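Local coordinates for type IV secretion system protein DotB (Yersinia pseudotuberculosis IP 31758, PDB 6GEF), which probably hydrolyses ATP as a hexameric AAA+ motor of the GSP E family, powering a type IVb secretion system, at residues G263-K268 with V284-H289. Residues are numbered along the deposited sequence; the frame is centred on the assembly and turned at random.
Sequences GELRDK and VFATVH
Glu264 reaches the His289 ring over one face: OE1 sits above the ring centre, 3.1 Å from its plane, with the carboxylate turned 60° from the ring. The approach is face-on, so OE1 and NE2 are near each other without a hydrogen bond. At the other carboxylate oxygen, OE2 forms a salt bridge with NE of Arg266 (2.9 Å), whose long side chain lets the guanidinium reach a neighbour two residues back. These groups crown the C-terminal ends of two neighbouring parallel strands, 259-264 and 284-288, joined by helix 268-280 in a beta-alpha-beta crossover of the P-loop NTPase core. His289 and Thr287 also touch Lys190 of the probable Walker A loop, placing this strand end beside the presumed nucleotide site. Gly263, with phi at 73°, adopts a backbone shape that suits glycine, and its O accepts a hydrogen bond from Thr287 N (2.9 Å). Beta-branched Thr287 suits a strand; its OG1 lies between backbone N and carbonyl carbon (chi1 66°), which sets it 3.2 Å from Glu264 CB on the face both side chains share. On the other face of the sheet, compact Ala286 admits the branched end of Leu265, which also packs on helix 268-280, Ala286 CB meeting Leu265 CG at 3.3 Å.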
loop_
_atom_site.group_PDB
_atom_site.type_symbol
_atom_site.label_atom_id
_atom_site.label_comp_id
_atom_site.label_asym_id
_atom_site.label_seq_id
_atom_site.Cartn_x
_atom_site.Cartn_y
_atom_site.Cartn_z
ATOM N N GLY A 263 17.690 6.617 26.907
ATOM C CA GLY A 263 16.500 5.933 27.346
ATOM C C GLY A 263 16.567 4.435 27.115
ATOM O O GLY A 263 17.639 3.850 27.099
ATOM N N GLU A 264 15.404 3.825 26.934
ATOM C CA GLU A 264 15.277 2.386 27.061
ATOM C C GLU A 264 15.712 1.700 25.772
ATOM O O GLU A 264 15.341 2.112 24.690
ATOM C CB GLU A 264 13.839 2.007 27.415
ATOM C CG GLU A 264 12.905 1.940 26.260
ATOM C CD GLU A 264 11.560 1.330 26.603
ATOM O OE1 GLU A 264 11.451 0.583 27.618
ATOM O OE2 GLU A 264 10.587 1.600 25.828
ATOM N N LEU A 265 16.466 0.626 25.916
ATOM C CA LEU A 265 16.776 -0.278 24.809
ATOM C C LEU A 265 15.643 -1.304 24.714
ATOM O O LEU A 265 15.530 -2.182 25.558
ATOM C CB LEU A 265 18.102 -0.989 25.069
ATOM C CG LEU A 265 19.267 -0.106 25.523
ATOM C CD1 LEU A 265 20.465 -0.918 25.925
ATOM C CD2 LEU A 265 19.653 0.932 24.478
ATOM N N ARG A 266 14.808 -1.181 23.682
ATOM C CA ARG A 266 13.578 -1.947 23.583
ATOM C C ARG A 266 13.561 -2.848 22.334
ATOM O O ARG A 266 13.515 -4.065 22.477
ATOM C CB ARG A 266 12.358 -1.025 23.618
ATOM C CG ARG A 266 12.570 0.312 22.916
ATOM C CD ARG A 266 11.302 0.782 22.197
ATOM N NE ARG A 266 10.137 0.833 23.114
ATOM C CZ ARG A 266 9.421 -0.238 23.475
ATOM N NH1 ARG A 266 9.761 -1.484 23.012
ATOM N NH2 ARG A 266 8.408 -0.077 24.301
ATOM N N ASP A 267 13.591 -2.249 21.139
ATOM C CA ASP A 267 13.626 -3.029 19.922
ATOM C C ASP A 267 15.068 -3.206 19.429
ATOM O O ASP A 267 16.002 -2.646 19.976
ATOM C CB ASP A 267 12.766 -2.342 18.831
ATOM C CG ASP A 267 13.313 -1.026 18.406
ATOM O OD1 ASP A 267 14.476 -0.700 18.725
ATOM O OD2 ASP A 267 12.548 -0.357 17.671
ATOM N N LYS A 268 15.197 -3.986 18.372
ATOM C CA LYS A 268 16.517 -4.317 17.844
ATOM C C LYS A 268 17.242 -3.053 17.403
ATOM O O LYS A 268 18.467 -2.949 17.564
ATOM C CB LYS A 268 16.398 -5.332 16.707
ATOM C CG LYS A 268 17.726 -5.801 16.181
ATOM C CD LYS A 268 17.556 -6.639 14.916
ATOM C CE LYS A 268 18.874 -6.736 14.132
ATOM N NZ LYS A 268 18.633 -6.781 12.654
ATOM N N VAL A 284 27.318 5.402 26.785
ATOM C CA VAL A 284 25.873 5.357 26.621
ATOM C C VAL A 284 25.258 4.872 27.936
ATOM O O VAL A 284 25.558 3.787 28.417
ATOM C CB VAL A 284 25.476 4.431 25.470
ATOM C CG1 VAL A 284 23.958 4.360 25.339
ATOM C CG2 VAL A 284 26.125 4.888 24.162
ATOM N N PHE A 285 24.396 5.694 28.509
ATOM C CA PHE A 285 23.433 5.262 29.530
ATOM C C PHE A 285 22.116 4.877 28.851
ATOM O O PHE A 285 21.573 5.643 28.065
ATOM C CB PHE A 285 23.171 6.370 30.528
ATOM C CG PHE A 285 24.373 6.742 31.366
ATOM C CD1 PHE A 285 25.510 5.935 31.375
ATOM C CD2 PHE A 285 24.372 7.897 32.132
ATOM C CE1 PHE A 285 26.595 6.274 32.131
ATOM C CE2 PHE A 285 25.474 8.223 32.895
ATOM C CZ PHE A 285 26.600 7.428 32.881
ATOM N N ALA A 286 21.656 3.659 29.119
ATOM C CA ALA A 286 20.368 3.194 28.656
ATOM C C ALA A 286 19.598 2.574 29.801
ATOM O O ALA A 286 20.174 2.061 30.750
ATOM C CB ALA A 286 20.516 2.141 27.518
ATOM N N THR A 287 18.262 2.629 29.689
ATOM C CA THR A 287 17.382 1.868 30.557
ATOM C C THR A 287 16.784 0.693 29.874
ATOM O O THR A 287 16.735 0.605 28.662
ATOM C CB THR A 287 16.240 2.824 31.047
ATOM O OG1 THR A 287 15.420 3.225 29.934
ATOM C CG2 THR A 287 16.828 4.046 31.756
ATOM N N VAL A 288 16.340 -0.260 30.659
ATOM C CA VAL A 288 15.799 -1.554 30.161
ATOM C C VAL A 288 14.665 -1.930 31.117
ATOM O O VAL A 288 14.792 -1.845 32.334
ATOM C CB VAL A 288 16.840 -2.681 30.093
ATOM C CG1 VAL A 288 16.580 -3.548 28.911
ATOM C CG2 VAL A 288 18.250 -2.127 29.978
ATOM N N HIS A 289 13.544 -2.376 30.537
ATOM C CA HIS A 289 12.420 -2.884 31.277
ATOM C C HIS A 289 12.647 -4.393 31.553
ATOM O O HIS A 289 12.171 -5.273 30.838
ATOM C CB HIS A 289 11.128 -2.637 30.531
ATOM C CG HIS A 289 10.683 -1.216 30.538
ATOM N ND1 HIS A 289 11.435 -0.192 31.081
ATOM C CD2 HIS A 289 9.576 -0.626 30.029
ATOM C CE1 HIS A 289 10.812 0.963 30.913
ATOM N NE2 HIS A 289 9.684 0.731 30.280
#